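Local atomic coordinates of alpha-amylase (Eisenia fetida, PDB entry 6M4K), a protein that probably catalyses the endohydrolysis of alpha-1,4-glucosidic linkages in starch-like polysaccharides, as a calcium- and chloride-dependent glycoside hydrolase of family 13. Residues Y10-G15 / N41-Q46; G95-V100 / Q223-G228; N230-Q235 / Y337-L342. One frame throughout, in Å; residues are numbered along the deposited sequence. Where two conformers were deposited one is given.

Contact 1: Y10-G15 / N41-Q46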
ATOM      1  N   TYR A  10      -8.336   8.189   9.323  1.00 19.76           N
ATOM      2  CA  TYR A  10      -7.890   8.986   8.196  1.00 19.09           C
ATOM      3  C   TYR A  10      -9.021   9.899   7.758  1.00 19.11           C
ATOM      4  O   TYR A  10     -10.166   9.766   8.200  1.00 24.19           O
ATOM      5  CB  TYR A  10      -7.394   8.101   7.051  1.00 19.21           C
ATOM      6  CG  TYR A  10      -8.393   7.083   6.566  1.00 17.34           C
ATOM      7  CD1 TYR A  10      -8.517   5.848   7.184  1.00 17.69           C
ATOM      8  CD2 TYR A  10      -9.206   7.355   5.484  1.00 18.48           C
ATOM      9  CE1 TYR A  10      -9.418   4.914   6.738  1.00 18.35           C
ATOM     10  CE2 TYR A  10     -10.110   6.425   5.023  1.00 20.16           C
ATOM     11  CZ  TYR A  10     -10.218   5.207   5.661  1.00 18.31           C
ATOM     12  OH  TYR A  10     -11.116   4.282   5.207  1.00 19.52           O
ATOM     13  N   TYR A  11      -8.682  10.854   6.909  1.00 18.30           N
ATOM     14  CA  TYR A  11      -9.601  11.905   6.498  1.00 18.34           C
ATOM     15  C   TYR A  11      -9.649  11.944   4.981  1.00 18.01           C
ATOM     16  O   TYR A  11      -8.616  12.115   4.328  1.00 17.43           O
ATOM     17  CB  TYR A  11      -9.131  13.257   7.032  1.00 22.29           C
ATOM     18  CG  TYR A  11     -10.047  14.384   6.649  1.00 20.53           C
ATOM     19  CD1 TYR A  11     -11.267  14.547   7.292  1.00 24.34           C
ATOM     20  CD2 TYR A  11      -9.707  15.279   5.645  1.00 21.67           C
ATOM     21  CE1 TYR A  11     -12.125  15.564   6.949  1.00 24.28           C
ATOM     22  CE2 TYR A  11     -10.569  16.312   5.295  1.00 23.58           C
ATOM     23  CZ  TYR A  11     -11.774  16.447   5.961  1.00 28.67           C
ATOM     24  OH  TYR A  11     -12.645  17.464   5.641  1.00 30.61           O
ATOM     25  N   CYS A  12     -10.841  11.810   4.422  1.00 16.57           N
ATOM     26  CA  CYS A  12     -11.024  11.831   2.982  1.00 16.44           C
ATOM     27  C   CYS A  12     -12.178  12.751   2.623  1.00 15.69           C
ATOM     28  O   CYS A  12     -13.099  12.961   3.424  1.00 17.52           O
ATOM     29  CB  CYS A  12     -11.367  10.429   2.444  1.00 17.31           C
ATOM     30  SG  CYS A  12     -10.068   9.205   2.630  1.00 17.39           S
ATOM     31  N   GLN A  13     -12.134  13.280   1.408  1.00 16.32           N
ATOM     32  CA  GLN A  13     -13.275  13.993   0.860  0.50 15.98           C
ATOM     33  C   GLN A  13     -14.440  13.022   0.687  1.00 16.66           C
ATOM     34  O   GLN A  13     -14.238  11.811   0.564  1.00 16.69           O
ATOM     35  CB  GLN A  13     -12.911  14.584  -0.502  0.50 18.12           C
ATOM     36  CG  GLN A  13     -11.923  15.724  -0.439  0.50 18.86           C
ATOM     37  CD  GLN A  13     -12.522  16.978   0.164  0.50 16.53           C
ATOM     38  OE1 GLN A  13     -11.935  17.588   1.058  0.50 19.80           O
ATOM     39  NE2 GLN A  13     -13.692  17.370  -0.320  0.50 15.97           N
ATOM     40  N   PRO A  14     -15.672  13.529   0.680  1.00 17.65           N
ATOM     41  CA  PRO A  14     -16.821  12.652   0.450  1.00 17.40           C
ATOM     42  C   PRO A  14     -16.655  11.864  -0.841  1.00 14.71           C
ATOM     43  O   PRO A  14     -16.193  12.387  -1.854  1.00 17.25           O
ATOM     44  CB  PRO A  14     -17.997  13.632   0.355  1.00 18.60           C
ATOM     45  CG  PRO A  14     -17.567  14.806   1.180  1.00 21.65           C
ATOM     46  CD  PRO A  14     -16.080  14.921   0.961  1.00 19.15           C
ATOM     47  N   GLY A  15     -17.013  10.589  -0.788  1.00 15.86           N
ATOM     48  CA  GLY A  15     -16.970   9.739  -1.962  1.00 15.60           C
ATOM     49  C   GLY A  15     -15.602   9.204  -2.319  1.00 16.03           C
ATOM     50  O   GLY A  15     -15.456   8.599  -3.389  1.00 16.09           O
ATOM     51  N   ASN A  41     -11.807   9.682  -7.897  1.00 13.55           N
ATOM     52  CA  ASN A  41     -12.284   9.523  -6.527  1.00 13.54           C
ATOM     53  C   ASN A  41     -11.435   8.557  -5.704  1.00 14.00           C
ATOM     54  O   ASN A  41     -11.943   7.772  -4.901  1.00 13.01           O
ATOM     55  CB  ASN A  41     -13.781   9.241  -6.478  1.00 14.21           C
ATOM     56  CG  ASN A  41     -14.571  10.464  -6.848  1.00 16.02           C
ATOM     57  OD1 ASN A  41     -14.442  11.496  -6.199  1.00 16.88           O
ATOM     58  ND2 ASN A  41     -15.317  10.394  -7.932  1.00 16.98           N
ATOM     59  N   TYR A  42     -10.122   8.654  -5.886  1.00 13.39           N
ATOM     60  CA  TYR A  42      -9.175   8.125  -4.920  1.00 13.38           C
ATOM     61  C   TYR A  42      -8.959   9.166  -3.823  1.00 12.74           C
ATOM     62  O   TYR A  42      -9.058  10.370  -4.063  1.00 14.31           O
ATOM     63  CB  TYR A  42      -7.839   7.861  -5.608  1.00 12.42           C
ATOM     64  CG  TYR A  42      -7.792   6.642  -6.508  1.00 12.51           C
ATOM     65  CD1 TYR A  42      -7.434   5.404  -5.998  1.00 13.48           C
ATOM     66  CD2 TYR A  42      -8.069   6.733  -7.867  1.00 14.33           C
ATOM     67  CE1 TYR A  42      -7.327   4.281  -6.812  1.00 13.95           C
ATOM     68  CE2 TYR A  42      -7.973   5.606  -8.698  1.00 14.46           C
ATOM     69  CZ  TYR A  42      -7.607   4.394  -8.151  1.00 14.62           C
ATOM     70  OH  TYR A  42      -7.490   3.259  -8.935  1.00 15.43           O
ATOM     71  N   CYS A  43      -8.651   8.695  -2.614  1.00 13.17           N
ATOM     72  CA  CYS A  43      -8.525   9.610  -1.477  1.00 13.68           C
ATOM     73  C   CYS A  43      -7.129  10.177  -1.270  1.00 13.31           C
ATOM     74  O   CYS A  43      -7.004  11.280  -0.715  1.00 15.30           O
ATOM     75  CB  CYS A  43      -8.926   8.897  -0.187  1.00 12.40           C
ATOM     76  SG  CYS A  43      -8.606   9.842   1.367  1.00 16.15           S
ATOM     77  N   GLY A  44      -6.077   9.457  -1.642  1.00 13.97           N
ATOM     78  CA  GLY A  44      -4.754   9.917  -1.266  1.00 14.02           C
ATOM     79  C   GLY A  44      -3.665   9.029  -1.825  1.00 13.03           C
ATOM     80  O   GLY A  44      -3.925   7.993  -2.448  1.00 13.27           O
ATOM     81  N   VAL A  45      -2.431   9.441  -1.547  1.00 11.93           N
ATOM     82  CA  VAL A  45      -1.225   8.883  -2.158  1.00 12.50           C
ATOM     83  C   VAL A  45      -0.191   8.645  -1.076  1.00 12.13           C
ATOM     84  O   VAL A  45       0.120   9.559  -0.306  1.00 13.37           O
ATOM     85  CB  VAL A  45      -0.629   9.855  -3.194  1.00 13.42           C
ATOM     86  CG1 VAL A  45       0.721   9.338  -3.706  1.00 14.11           C
ATOM     87  CG2 VAL A  45      -1.590  10.049  -4.327  1.00 15.51           C
ATOM     88  N   GLN A  46       0.366   7.439  -1.033  1.00 11.65           N
ATOM     89  CA  GLN A  46       1.563   7.184  -0.247  1.00 11.82           C
ATOM     90  C   GLN A  46       2.780   7.495  -1.108  1.00 12.78           C
ATOM     91  O   GLN A  46       2.914   6.960  -2.214  1.00 12.44           O
ATOM     92  CB  GLN A  46       1.614   5.721   0.170  1.00 11.67           C
ATOM     93  CG  GLN A  46       2.776   5.372   1.062  1.00 12.73           C
ATOM     94  CD  GLN A  46       2.821   3.906   1.357  1.00 11.97           C
ATOM     95  OE1 GLN A  46       1.843   3.338   1.852  1.00 12.46           O
ATOM     96  NE2 GLN A  46       3.942   3.258   1.043  1.00 13.67           N
TER
HETATM   97  O   HOH W   1      -9.902  12.564  -0.204  1.00 15.50           O
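The disulfide between Cys12 and Cys43 joins the N-terminal loop to the chain just ahead of Gly44 in the second strand of the TIM barrel, at the end of the barrel where its strands begin. Cys12 SG and Cys43 SG are 2.0 Å apart, and the negative chi3 of -95° makes the bridge left-handed. Its two halves are reached differently: Cys43 holds SG anti to its own backbone nitrogen (chi1 172°), whereas Cys12 SG lies beside the backbone nitrogen and anti to the carbonyl carbon (chi1 -65°). The carbonyl of Tyr11, the residue before Cys12, flanks the bridge, its O 3.7 Å from Cys43 SG, and the ring of Tyr10 turns its edge toward Cys12 SG. A few residues away the chains approach again, loosely: Gly15 O rests on Asn41 CB at 3.6 Å. Gly15 and Asn41 both have positive phi. Asn41 is the C-prime residue of the Schellman motif that ends helix 27-39, in which Tyr42 N bonds back to Leu37 O and Asn41 N to Ala38 O. The amide of Asn41 is engaged by Arg16, whose NE donates to OD1, so its polar end serves the residue just after Gly15. Beside the disulfide, one water joins the two backbones: it accepts from Gln13 N at 2.8 Å and donates to Cys43 O at 3.2 Å. No direct hydrogen bond passes between 10-15 and 41-46. Between these two segments the disulfide is thus the one covalent tie, fixing the loop at Cys12; the touch of Gly15 on Asn41 adds to it, and the backbone polar groups of Gln13 and Cys43 are linked through water rather than directly.

Contact 2: G95-V100 / Q223-G228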
ATOM      1  N   GLY A  95      -8.181  17.806  -2.857  1.00 15.65           N
ATOM      2  CA  GLY A  95      -8.787  16.805  -2.010  1.00 14.41           C
ATOM      3  C   GLY A  95      -8.188  15.422  -2.147  1.00 14.83           C
ATOM      4  O   GLY A  95      -8.895  14.423  -1.944  1.00 15.35           O
ATOM      5  N   VAL A  96      -6.907  15.337  -2.499  1.00 14.85           N
ATOM      6  CA  VAL A  96      -6.170  14.078  -2.585  1.00 14.48           C
ATOM      7  C   VAL A  96      -4.968  14.239  -1.664  1.00 13.80           C
ATOM      8  O   VAL A  96      -4.104  15.089  -1.908  1.00 14.97           O
ATOM      9  CB  VAL A  96      -5.736  13.768  -4.023  1.00 15.09           C
ATOM     10  CG1 VAL A  96      -4.927  12.481  -4.059  1.00 15.02           C
ATOM     11  CG2 VAL A  96      -6.958  13.649  -4.928  1.00 16.29           C
ATOM     12  N   TYR A  97      -4.925  13.462  -0.590  1.00 12.62           N
ATOM     13  CA  TYR A  97      -3.986  13.729   0.493  1.00 13.83           C
ATOM     14  C   TYR A  97      -2.702  12.910   0.367  1.00 13.99           C
ATOM     15  O   TYR A  97      -2.600  11.983  -0.441  1.00 14.57           O
ATOM     16  CB  TYR A  97      -4.690  13.559   1.843  1.00 14.18           C
ATOM     17  CG  TYR A  97      -5.891  14.481   1.903  1.00 14.05           C
ATOM     18  CD1 TYR A  97      -5.749  15.846   1.661  1.00 15.22           C
ATOM     19  CD2 TYR A  97      -7.167  13.986   2.108  1.00 16.18           C
ATOM     20  CE1 TYR A  97      -6.837  16.699   1.667  1.00 16.37           C
ATOM     21  CE2 TYR A  97      -8.273  14.844   2.128  1.00 17.18           C
ATOM     22  CZ  TYR A  97      -8.084  16.191   1.906  1.00 16.60           C
ATOM     23  OH  TYR A  97      -9.182  17.027   1.914  1.00 19.40           O
ATOM     24  N   ILE A  98      -1.708  13.275   1.176  1.00 13.83           N
ATOM     25  CA  ILE A  98      -0.342  12.769   1.055  1.00 13.21           C
ATOM     26  C   ILE A  98       0.045  12.062   2.346  1.00 12.83           C
ATOM     27  O   ILE A  98       0.006  12.666   3.430  1.00 13.88           O
ATOM     28  CB  ILE A  98       0.652  13.901   0.744  1.00 14.86           C
ATOM     29  CG1 ILE A  98       0.291  14.601  -0.566  1.00 15.10           C
ATOM     30  CG2 ILE A  98       2.091  13.368   0.703  1.00 14.40           C
ATOM     31  CD1 ILE A  98       0.380  13.716  -1.814  1.00 15.28           C
ATOM     32  N   TYR A  99       0.464  10.803   2.228  1.00 13.36           N
ATOM     33  CA  TYR A  99       0.998  10.031   3.342  1.00 12.95           C
ATOM     34  C   TYR A  99       2.469   9.760   3.072  1.00 13.62           C
ATOM     35  O   TYR A  99       2.820   9.195   2.027  1.00 13.97           O
ATOM     36  CB  TYR A  99       0.223   8.725   3.516  1.00 13.00           C
ATOM     37  CG  TYR A  99      -1.260   8.978   3.504  1.00 13.33           C
ATOM     38  CD1 TYR A  99      -1.879   9.646   4.551  1.00 14.85           C
ATOM     39  CD2 TYR A  99      -2.029   8.649   2.397  1.00 16.72           C
ATOM     40  CE1 TYR A  99      -3.240   9.922   4.521  1.00 15.25           C
ATOM     41  CE2 TYR A  99      -3.389   8.924   2.354  1.00 19.71           C
ATOM     42  CZ  TYR A  99      -3.983   9.561   3.421  1.00 18.38           C
ATOM     43  OH  TYR A  99      -5.333   9.834   3.376  1.00 21.59           O
ATOM     44  N   VAL A 100       3.318  10.167   3.989  1.00 12.88           N
ATOM     45  CA  VAL A 100       4.756  10.050   3.821  1.00 12.72           C
ATOM     46  C   VAL A 100       5.232   8.701   4.341  1.00 12.64           C
ATOM     47  O   VAL A 100       4.891   8.294   5.450  1.00 12.90           O
ATOM     48  CB  VAL A 100       5.464  11.210   4.534  1.00 13.93           C
ATOM     49  CG1 VAL A 100       6.932  10.885   4.792  1.00 14.64           C
ATOM     50  CG2 VAL A 100       5.326  12.483   3.705  1.00 15.68           C
ATOM     51  N   GLN A 223      -5.610  24.624   7.334  1.00 15.63           N
ATOM     52  CA  GLN A 223      -5.892  25.124   5.995  1.00 17.36           C
ATOM     53  C   GLN A 223      -6.732  24.125   5.207  1.00 16.78           C
ATOM     54  O   GLN A 223      -7.553  24.522   4.375  1.00 17.72           O
ATOM     55  CB  GLN A 223      -4.590  25.443   5.257  1.00 17.62           C
ATOM     56  CG  GLN A 223      -4.796  26.101   3.897  1.00 20.19           C
ATOM     57  CD  GLN A 223      -3.487  26.443   3.203  1.00 19.31           C
ATOM     58  OE1 GLN A 223      -2.472  26.683   3.850  1.00 21.65           O
ATOM     59  NE2 GLN A 223      -3.512  26.468   1.878  1.00 21.93           N
ATOM     60  N   TRP A 224      -6.565  22.828   5.477  1.00 15.58           N
ATOM     61  CA  TRP A 224      -7.286  21.795   4.736  1.00 16.17           C
ATOM     62  C   TRP A 224      -8.052  20.835   5.635  1.00 16.74           C
ATOM     63  O   TRP A 224      -9.094  20.301   5.234  1.00 19.93           O
ATOM     64  CB  TRP A 224      -6.318  20.959   3.891  1.00 16.80           C
ATOM     65  CG  TRP A 224      -5.555  21.723   2.868  1.00 16.52           C
ATOM     66  CD1 TRP A 224      -5.999  22.123   1.644  1.00 16.57           C
ATOM     67  CD2 TRP A 224      -4.193  22.156   2.966  1.00 15.59           C
ATOM     68  NE1 TRP A 224      -4.998  22.790   0.977  1.00 16.90           N
ATOM     69  CE2 TRP A 224      -3.880  22.824   1.767  1.00 16.30           C
ATOM     70  CE3 TRP A 224      -3.210  22.050   3.955  1.00 18.24           C
ATOM     71  CZ2 TRP A 224      -2.617  23.378   1.530  1.00 16.09           C
ATOM     72  CZ3 TRP A 224      -1.966  22.599   3.716  1.00 17.95           C
ATOM     73  CH2 TRP A 224      -1.681  23.250   2.519  1.00 19.41           C
ATOM     74  N   PHE A 225      -7.530  20.565   6.821  1.00 15.44           N
ATOM     75  CA  PHE A 225      -8.039  19.489   7.653  1.00 16.28           C
ATOM     76  C   PHE A 225      -8.851  20.032   8.817  1.00 18.26           C
ATOM     77  O   PHE A 225      -8.650  21.173   9.244  1.00 18.54           O
ATOM     78  CB  PHE A 225      -6.875  18.640   8.177  1.00 16.62           C
ATOM     79  CG  PHE A 225      -6.053  18.042   7.073  1.00 15.27           C
ATOM     80  CD1 PHE A 225      -6.562  17.002   6.316  1.00 17.15           C
ATOM     81  CD2 PHE A 225      -4.806  18.545   6.754  1.00 15.92           C
ATOM     82  CE1 PHE A 225      -5.824  16.460   5.261  1.00 17.98           C
ATOM     83  CE2 PHE A 225      -4.066  18.004   5.701  1.00 15.92           C
ATOM     84  CZ  PHE A 225      -4.584  16.960   4.960  1.00 17.42           C
ATOM     85  N   PRO A 226      -9.785  19.247   9.348  1.00 17.38           N
ATOM     86  CA  PRO A 226     -10.592  19.734  10.471  1.00 19.50           C
ATOM     87  C   PRO A 226      -9.715  20.017  11.677  1.00 19.42           C
ATOM     88  O   PRO A 226      -8.693  19.364  11.906  1.00 18.15           O
ATOM     89  CB  PRO A 226     -11.544  18.567  10.756  1.00 19.77           C
ATOM     90  CG  PRO A 226     -11.586  17.775   9.472  1.00 21.02           C
ATOM     91  CD  PRO A 226     -10.210  17.910   8.888  1.00 16.91           C
ATOM     92  N   ALA A 227     -10.124  21.015  12.458  1.00 19.79           N
ATOM     93  CA  ALA A 227      -9.409  21.311  13.689  1.00 20.21           C
ATOM     94  C   ALA A 227      -9.476  20.118  14.635  1.00 18.05           C
ATOM     95  O   ALA A 227     -10.453  19.368  14.658  1.00 21.13           O
ATOM     96  CB  ALA A 227     -10.000  22.553  14.365  1.00 24.27           C
ATOM     97  N   GLY A 228      -8.402  19.925  15.391  1.00 19.56           N
ATOM     98  CA  GLY A 228      -8.359  18.875  16.390  1.00 21.15           C
ATOM     99  C   GLY A 228      -8.228  17.466  15.849  1.00 21.30           C
ATOM    100  O   GLY A 228      -8.686  16.518  16.494  1.00 23.14           O
TER
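Tyr97 and Phe225 meet where the third barrel strand begins and an irregular loop passes beside it on the way to strand 232-235. Gly95, at positive phi, closes a Schellman motif at the end of helix 81-93, and the chain then straightens into strand 97-102. Residues 223-228 form neither helix nor strand, and no backbone hydrogen bond runs between the segments, so side chains alone make the contact. Tyr97 directs its CB toward the loop. The CB of Phe225 does not point at the strand; with CG anti to the carbonyl carbon (chi1 -59°), the end of its ring comes nearer to Tyr97. The side chains run alongside one another from opposing sides, and the leading corner of the phenylalanine, CE1, comes over one face of the tyrosine, 3.6 Å above its plane and displaced toward the rim. Tyr97 CD1 lies 3.7 Å from Phe225 CE1, and Phe225 CZ is equally close to that same CD1. The ring centroids are 4.9 Å apart and the planes inclined at 55°, an oblique meeting. On the other face of the Tyr97 ring lies the backbone of Gly95, its C atom 4.1 Å above the plane. Asn92 of helix 81-93 touches both aromatic side chains, while the neighbouring Asn93 accepts a hydrogen bond from Trp224 NE1. The tyrosine hydroxyl has a weak hydrogen bond to Gln13 OE1 in the N-terminal loop. The contact itself is thus purely apolar: buried carbon against buried carbon, dependent on shape and dispersion, with the one polar atom of the pair of rings turned to a different partner.

Contact 3: N230-Q235 / Y337-L342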
ATOM      1  N   ASN A 230      -5.788  14.324  14.572  1.00 18.34           N
ATOM      2  CA  ASN A 230      -4.459  13.736  14.551  1.00 17.61           C
ATOM      3  C   ASN A 230      -4.109  13.287  13.136  1.00 17.05           C
ATOM      4  O   ASN A 230      -4.989  12.952  12.334  1.00 16.99           O
ATOM      5  CB  ASN A 230      -4.416  12.502  15.449  1.00 18.86           C
ATOM      6  CG  ASN A 230      -4.628  12.827  16.920  1.00 21.59           C
ATOM      7  OD1 ASN A 230      -4.325  13.929  17.379  1.00 22.14           O
ATOM      8  ND2 ASN A 230      -5.108  11.850  17.667  1.00 22.75           N
ATOM      9  N   ALA A 231      -2.808  13.270  12.844  1.00 15.87           N
ATOM     10  CA  ALA A 231      -2.327  12.671  11.604  1.00 16.39           C
ATOM     11  C   ALA A 231      -2.767  11.215  11.519  1.00 14.93           C
ATOM     12  O   ALA A 231      -2.978  10.543  12.534  1.00 15.86           O
ATOM     13  CB  ALA A 231      -0.801  12.738  11.581  1.00 18.32           C
ATOM     14  N   TYR A 232      -2.913  10.723  10.289  1.00 14.29           N
ATOM     15  CA  TYR A 232      -3.170   9.305  10.074  1.00 13.49           C
ATOM     16  C   TYR A 232      -1.858   8.527  10.122  1.00 14.41           C
ATOM     17  O   TYR A 232      -0.912   8.853   9.403  1.00 16.25           O
ATOM     18  CB  TYR A 232      -3.806   9.120   8.700  1.00 14.07           C
ATOM     19  CG  TYR A 232      -4.151   7.696   8.301  1.00 13.31           C
ATOM     20  CD1 TYR A 232      -4.658   6.783   9.217  1.00 15.35           C
ATOM     21  CD2 TYR A 232      -4.014   7.283   6.968  1.00 13.88           C
ATOM     22  CE1 TYR A 232      -5.012   5.497   8.830  1.00 14.80           C
ATOM     23  CE2 TYR A 232      -4.359   6.000   6.572  1.00 14.51           C
ATOM     24  CZ  TYR A 232      -4.857   5.113   7.503  1.00 14.01           C
ATOM     25  OH  TYR A 232      -5.223   3.828   7.144  1.00 14.45           O
ATOM     26  N   ILE A 233      -1.792   7.488  10.944  1.00 14.42           N
ATOM     27  CA  ILE A 233      -0.592   6.665  11.060  1.00 14.49           C
ATOM     28  C   ILE A 233      -0.983   5.232  10.744  1.00 13.14           C
ATOM     29  O   ILE A 233      -1.868   4.659  11.401  1.00 13.88           O
ATOM     30  CB  ILE A 233       0.037   6.746  12.458  1.00 15.09           C
ATOM     31  CG1 ILE A 233       0.402   8.187  12.827  1.00 17.39           C
ATOM     32  CG2 ILE A 233       1.236   5.797  12.554  1.00 19.37           C
ATOM     33  CD1 ILE A 233       1.565   8.730  12.053  1.00 18.54           C
ATOM     34  N   TYR A 234      -0.354   4.658   9.725  1.00 13.85           N
ATOM     35  CA  TYR A 234      -0.414   3.222   9.530  1.00 13.39           C
ATOM     36  C   TYR A 234       0.994   2.649   9.576  1.00 12.61           C
ATOM     37  O   TYR A 234       1.933   3.225   9.017  1.00 13.40           O
ATOM     38  CB  TYR A 234      -1.211   2.784   8.291  1.00 14.23           C
ATOM     39  CG  TYR A 234      -0.811   3.365   6.953  1.00 12.13           C
ATOM     40  CD1 TYR A 234      -1.214   4.637   6.585  1.00 13.59           C
ATOM     41  CD2 TYR A 234      -0.063   2.621   6.045  1.00 13.26           C
ATOM     42  CE1 TYR A 234      -0.884   5.174   5.349  1.00 14.85           C
ATOM     43  CE2 TYR A 234       0.251   3.132   4.793  1.00 12.60           C
ATOM     44  CZ  TYR A 234      -0.152   4.413   4.459  1.00 13.03           C
ATOM     45  OH  TYR A 234       0.159   4.958   3.227  1.00 14.32           O
ATOM     46  N   GLN A 235       1.144   1.538  10.277  1.00 12.18           N
ATOM     47  CA  GLN A 235       2.440   1.037  10.708  1.00 12.52           C
ATOM     48  C   GLN A 235       2.756  -0.225   9.925  1.00 12.83           C
ATOM     49  O   GLN A 235       1.942  -1.153   9.887  1.00 14.13           O
ATOM     50  CB  GLN A 235       2.394   0.723  12.206  1.00 13.69           C
ATOM     51  CG  GLN A 235       2.157   1.941  13.065  1.00 15.18           C
ATOM     52  CD  GLN A 235       1.635   1.563  14.433  1.00 14.97           C
ATOM     53  OE1 GLN A 235       2.398   1.450  15.401  1.00 17.08           O
ATOM     54  NE2 GLN A 235       0.335   1.316  14.515  1.00 14.82           N
ATOM     55  N   TYR A 337     -13.493  -4.729   4.157  1.00 14.65           N
ATOM     56  CA  TYR A 337     -12.462  -5.154   5.087  1.00 14.42           C
ATOM     57  C   TYR A 337     -11.206  -4.320   4.876  1.00 13.06           C
ATOM     58  O   TYR A 337     -10.511  -4.449   3.855  1.00 15.42           O
ATOM     59  CB  TYR A 337     -12.118  -6.644   4.940  1.00 14.67           C
ATOM     60  CG  TYR A 337     -10.983  -7.071   5.853  1.00 13.43           C
ATOM     61  CD1 TYR A 337     -11.189  -7.229   7.223  1.00 14.08           C
ATOM     62  CD2 TYR A 337      -9.700  -7.280   5.354  1.00 14.09           C
ATOM     63  CE1 TYR A 337     -10.154  -7.606   8.066  1.00 13.73           C
ATOM     64  CE2 TYR A 337      -8.666  -7.649   6.184  1.00 15.64           C
ATOM     65  CZ  TYR A 337      -8.885  -7.799   7.540  1.00 13.09           C
ATOM     66  OH  TYR A 337      -7.829  -8.173   8.334  1.00 15.28           O
ATOM     67  N   GLY A 338     -10.902  -3.453   5.839  1.00 13.65           N
ATOM     68  CA  GLY A 338      -9.653  -2.727   5.849  1.00 13.97           C
ATOM     69  C   GLY A 338      -9.676  -1.469   5.007  1.00 13.45           C
ATOM     70  O   GLY A 338     -10.553  -1.237   4.176  1.00 13.93           O
ATOM     71  N   HIS A 339      -8.669  -0.635   5.239  1.00 12.30           N
ATOM     72  CA  HIS A 339      -8.410   0.521   4.393  1.00 13.40           C
ATOM     73  C   HIS A 339      -7.553   0.063   3.218  1.00 12.12           C
ATOM     74  O   HIS A 339      -6.417  -0.378   3.419  1.00 13.17           O
ATOM     75  CB  HIS A 339      -7.678   1.597   5.191  1.00 12.69           C
ATOM     76  CG  HIS A 339      -7.566   2.895   4.464  1.00 13.24           C
ATOM     77  ND1 HIS A 339      -6.644   3.866   4.791  1.00 13.13           N
ATOM     78  CD2 HIS A 339      -8.280   3.383   3.426  1.00 13.67           C
ATOM     79  CE1 HIS A 339      -6.801   4.900   3.984  1.00 14.92           C
ATOM     80  NE2 HIS A 339      -7.790   4.634   3.147  1.00 14.39           N
ATOM     81  N   VAL A 340      -8.086   0.180   2.007  1.00 12.33           N
ATOM     82  CA  VAL A 340      -7.456  -0.411   0.819  1.00 11.66           C
ATOM     83  C   VAL A 340      -6.421   0.529   0.217  1.00 11.41           C
ATOM     84  O   VAL A 340      -6.716   1.695  -0.081  1.00 12.03           O
ATOM     85  CB  VAL A 340      -8.507  -0.774  -0.237  1.00 11.97           C
ATOM     86  CG1 VAL A 340      -7.817  -1.288  -1.509  1.00 13.67           C
ATOM     87  CG2 VAL A 340      -9.487  -1.811   0.317  1.00 13.89           C
ATOM     88  N   ARG A 341      -5.212  -0.000   0.006  1.00 12.17           N
ATOM     89  CA  ARG A 341      -4.154   0.675  -0.728  1.00 12.02           C
ATOM     90  C   ARG A 341      -3.837  -0.147  -1.974  1.00 11.67           C
ATOM     91  O   ARG A 341      -3.657  -1.369  -1.890  1.00 13.40           O
ATOM     92  CB  ARG A 341      -2.901   0.796   0.146  1.00 12.34           C
ATOM     93  CG  ARG A 341      -1.733   1.501  -0.542  1.00 13.30           C
ATOM     94  CD  ARG A 341      -0.465   1.467   0.304  1.00 13.64           C
ATOM     95  NE  ARG A 341       0.036   0.103   0.457  1.00 14.73           N
ATOM     96  CZ  ARG A 341       0.915  -0.289   1.382  1.00 13.92           C
ATOM     97  NH1 ARG A 341       1.412   0.578   2.248  1.00 13.89           N
ATOM     98  NH2 ARG A 341       1.305  -1.561   1.446  1.00 15.33           N
ATOM     99  N   LEU A 342      -3.788   0.512  -3.126  1.00 11.96           N
ATOM    100  CA  LEU A 342      -3.342  -0.118  -4.367  1.00 12.32           C
ATOM    101  C   LEU A 342      -1.887   0.237  -4.640  1.00 11.80           C
ATOM    102  O   LEU A 342      -1.505   1.411  -4.586  1.00 13.10           O
ATOM    103  CB  LEU A 342      -4.178   0.363  -5.556  1.00 14.28           C
ATOM    104  CG  LEU A 342      -5.699   0.251  -5.476  1.00 14.73           C
ATOM    105  CD1 LEU A 342      -6.326   0.536  -6.833  1.00 16.24           C
ATOM    106  CD2 LEU A 342      -6.121  -1.117  -4.988  1.00 15.52           C
TER
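Tyr232 OH and His339 ND1 share a hydrogen bond of 2.7 Å, nearly straight at 161°. The hydroxyl arrives at the edge of the imidazole, near its plane, while the ring planes are inclined at 53°. Besides the bond there is carbon contact, Tyr232 CE2 lying 3.7 Å from His339 CE1. Both side chains extend with CG anti to the backbone nitrogen (Tyr232 chi1 -180°), which sends them from opposite directions to meet inside the barrel. Asp17 O bonds the imidazole at NE2 and Tyr10 stacks on its ring, fixing its orientation from further sides. The pair thus spans the interior of the TIM barrel between strand 232-235, the fifth, and strand 339-344, the eighth; even the nearest alpha carbons, of Tyr234 and His339, are 9.9 Å apart, and Leu296 and Arg255 from intervening strands pack against the bonded pair. With a phenylalanine in place of Tyr232, His339 ND1 would probably be left without its mate across the barrel. One layer further along, Arg341, bent at chi3, brings NH1 to the edge of the Tyr234 ring, 3.8 Å from CE2. There the polar ends converge on a common acceptor: Tyr234 OH and Arg341 NH1 both hydrogen-bond to Gln46 OE1 of strand 44-47.

How the contacts relate
From the N terminus the three contacts follow in series, none nested in or crossing another. Contact 1 closes a loop holding the first barrel strand and helix 27-39. Contact 2 closes the longest one, from the third strand past the fourth to the loop that leads into the fifth; contact 3 begins almost at once and runs from the fifth strand to the eighth. Contacts 1 and 2 join through backbone bonds of Val45 with Tyr97 and Tyr99 on adjacent strands. Gln46 and Tyr10 tie contact 1 to contact 3 in the barrel interior, where Tyr99 also packs on Tyr232. Together they connect the N-terminal loop, barrel wall and core.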